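Local coordinates for uncharacterized protein MG296 homolog (Mycoplasma pneumoniae, PDB 2I15) that is of unknown function but belongs to the Mg296 family and folds into an all-alpha structure, at the interface of chains A and B. Numbering follows the deposited sequence. Chains: chain A/B, Hypothetical protein MG296 homolog.

The interface of chains A and B. Residues chain A 53, 60-61, 64, 106; chain B 22, 27, 30.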
loop_
_atom_site.group_PDB
_atom_site.type_symbol
_atom_site.label_atom_id
_atom_site.label_comp_id
_atom_site.label_asym_id
_atom_site.label_seq_id
_atom_site.Cartn_x
_atom_site.Cartn_y
_atom_site.Cartn_z
ATOM N N TYR A 53 -16.389 -3.271 -17.427
ATOM C CA TYR A 53 -17.321 -4.270 -16.940
ATOM C C TYR A 53 -18.627 -3.573 -17.290
ATOM O O TYR A 53 -19.599 -3.622 -16.543
ATOM C CB TYR A 53 -17.166 -4.455 -15.425
ATOM C CG TYR A 53 -15.884 -5.137 -15.026
ATOM C CD1 TYR A 53 -14.650 -4.596 -15.356
ATOM C CD2 TYR A 53 -15.908 -6.336 -14.329
ATOM C CE1 TYR A 53 -13.479 -5.237 -15.000
ATOM C CE2 TYR A 53 -14.741 -6.982 -13.968
ATOM C CZ TYR A 53 -13.537 -6.434 -14.312
ATOM O OH TYR A 53 -12.382 -7.110 -14.004
ATOM N N LEU A 60 -14.993 -8.929 -21.896
ATOM C CA LEU A 60 -14.473 -8.648 -20.568
ATOM C C LEU A 60 -13.718 -9.850 -20.003
ATOM O O LEU A 60 -12.562 -9.749 -19.621
ATOM C CB LEU A 60 -15.632 -8.275 -19.649
ATOM C CG LEU A 60 -15.319 -7.716 -18.268
ATOM C CD1 LEU A 60 -14.564 -8.744 -17.446
ATOM C CD2 LEU A 60 -14.534 -6.415 -18.403
ATOM N N LYS A 61 -14.391 -10.986 -19.948
ATOM C CA LYS A 61 -13.820 -12.229 -19.437
ATOM C C LYS A 61 -12.436 -12.577 -20.016
ATOM O O LYS A 61 -11.577 -13.097 -19.307
ATOM C CB LYS A 61 -14.813 -13.344 -19.707
ATOM C CG LYS A 61 -14.480 -14.706 -19.149
ATOM C CD LYS A 61 -15.678 -15.650 -19.323
ATOM C CE LYS A 61 -16.495 -15.317 -20.593
ATOM N NZ LYS A 61 -15.654 -15.293 -21.830
ATOM N N LEU A 64 -9.815 -9.969 -19.092
ATOM C CA LEU A 64 -9.450 -10.320 -17.732
ATOM C C LEU A 64 -8.179 -11.181 -17.772
ATOM O O LEU A 64 -7.118 -10.767 -17.296
ATOM C CB LEU A 64 -10.595 -11.114 -17.117
ATOM C CG LEU A 64 -11.093 -10.710 -15.745
ATOM C CD1 LEU A 64 -10.091 -11.170 -14.702
ATOM C CD2 LEU A 64 -11.300 -9.199 -15.722
ATOM N N PHE A 106 -10.134 -5.803 -7.349
ATOM C CA PHE A 106 -10.545 -7.021 -8.047
ATOM C C PHE A 106 -10.721 -8.139 -7.019
ATOM O O PHE A 106 -11.711 -8.868 -7.034
ATOM C CB PHE A 106 -9.446 -7.422 -9.030
ATOM C CG PHE A 106 -9.816 -8.553 -9.950
ATOM C CD1 PHE A 106 -10.426 -8.307 -11.172
ATOM C CD2 PHE A 106 -9.536 -9.866 -9.597
ATOM C CE1 PHE A 106 -10.743 -9.351 -12.032
ATOM C CE2 PHE A 106 -9.855 -10.920 -10.454
ATOM C CZ PHE A 106 -10.457 -10.655 -11.667
ATOM N N PHE B 22 -11.288 -16.283 -10.672
ATOM C CA PHE B 22 -12.194 -15.439 -11.433
ATOM C C PHE B 22 -13.017 -16.323 -12.368
ATOM O O PHE B 22 -14.177 -16.031 -12.672
ATOM C CB PHE B 22 -11.420 -14.434 -12.281
ATOM C CG PHE B 22 -12.234 -13.855 -13.409
ATOM C CD1 PHE B 22 -13.191 -12.879 -13.165
ATOM C CD2 PHE B 22 -12.084 -14.332 -14.707
ATOM C CE1 PHE B 22 -13.984 -12.389 -14.197
ATOM C CE2 PHE B 22 -12.872 -13.852 -15.739
ATOM C CZ PHE B 22 -13.826 -12.876 -15.484
ATOM N N PHE B 27 -19.754 -14.724 -13.514
ATOM C CA PHE B 27 -19.332 -13.449 -14.085
ATOM C C PHE B 27 -20.249 -12.255 -13.867
ATOM O O PHE B 27 -19.816 -11.217 -13.378
ATOM C CB PHE B 27 -19.094 -13.572 -15.584
ATOM C CG PHE B 27 -18.664 -12.288 -16.207
ATOM C CD1 PHE B 27 -17.336 -11.882 -16.126
ATOM C CD2 PHE B 27 -19.597 -11.443 -16.802
ATOM C CE1 PHE B 27 -16.939 -10.651 -16.622
ATOM C CE2 PHE B 27 -19.208 -10.206 -17.301
ATOM C CZ PHE B 27 -17.875 -9.810 -17.211
ATOM N N PHE B 30 -20.098 -11.293 -10.428
ATOM C CA PHE B 30 -18.783 -10.720 -10.174
ATOM C C PHE B 30 -18.720 -9.289 -10.681
ATOM O O PHE B 30 -18.399 -8.372 -9.945
ATOM C CB PHE B 30 -17.677 -11.512 -10.884
ATOM C CG PHE B 30 -16.315 -10.875 -10.762
ATOM C CD1 PHE B 30 -15.637 -10.884 -9.547
ATOM C CD2 PHE B 30 -15.747 -10.209 -11.840
ATOM C CE1 PHE B 30 -14.406 -10.235 -9.401
ATOM C CE2 PHE B 30 -14.519 -9.552 -11.712
ATOM C CZ PHE B 30 -13.849 -9.566 -10.486
#
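The backbones of A:Leu60, A:Lys61 and A:Leu64 follow one face of helix 57-75, and A:Phe106 joins them from helix 92-113; against them chain B brings B:Phe22, near the end of helix 9-23, and B:Phe27 and B:Phe30, from the first turn of the next helix. A:Tyr53 stands apart in a loop with positive phi (74°). This is a largely apolar, aromatic-rich patch, mostly between helices, joining two copies of one protein; it is part of a larger interface that is not an exact two-fold, and whether it forms in solution the structure alone does not show.

B:Phe22 is the centre. A:Leu64 faces it from the opposite direction and sets its branch carbon CG over the middle of the ring, 3.5 Å from the CZ atom of B:Phe22, in a CH-pi contact. Leucine suits this place because its fork spreads across a flat face: CD1 of A:Leu64 reaches toward CG of B:Phe22 (3.7 Å). A:Lys61 is poorly ordered; its CG is tentatively 3.9 Å from CE2 of B:Phe22, as a lysine's aliphatic stem can lie by an aromatic ring while its amine extends away.

B:Phe30 projects from its helix with CG anti to the backbone N (chi1 174°), which carries its rim to A:Phe106. The two rings meet edge to face, planes 61° apart: CZ of B:Phe30 points onto the face of A:Phe106, off-centre, 3.5 Å from CE1 of A:Phe106. A flat, apolar ring can offer this rim while B:Phe22 CD1 sits over its own face. A:Phe106 also touches B:Phe22, CZ of A:Phe106 to CD1 of B:Phe22 at 3.8 Å, and so bridges the two chain B rings. A:Leu60 gives a compact branched group to the edge of B:Phe27, its CG in the ring plane, 3.5 Å from CZ of B:Phe27. A:Tyr53, with A:Leu60 CD2 over one face toward the rim, meets B:Phe30 edge to edge. Tyrosine adds a hydroxyl, OH, in plane at the rims of A:Phe106 and B:Phe30, while CE2 of A:Tyr53 lies 3.4 Å from CE2 of B:Phe30.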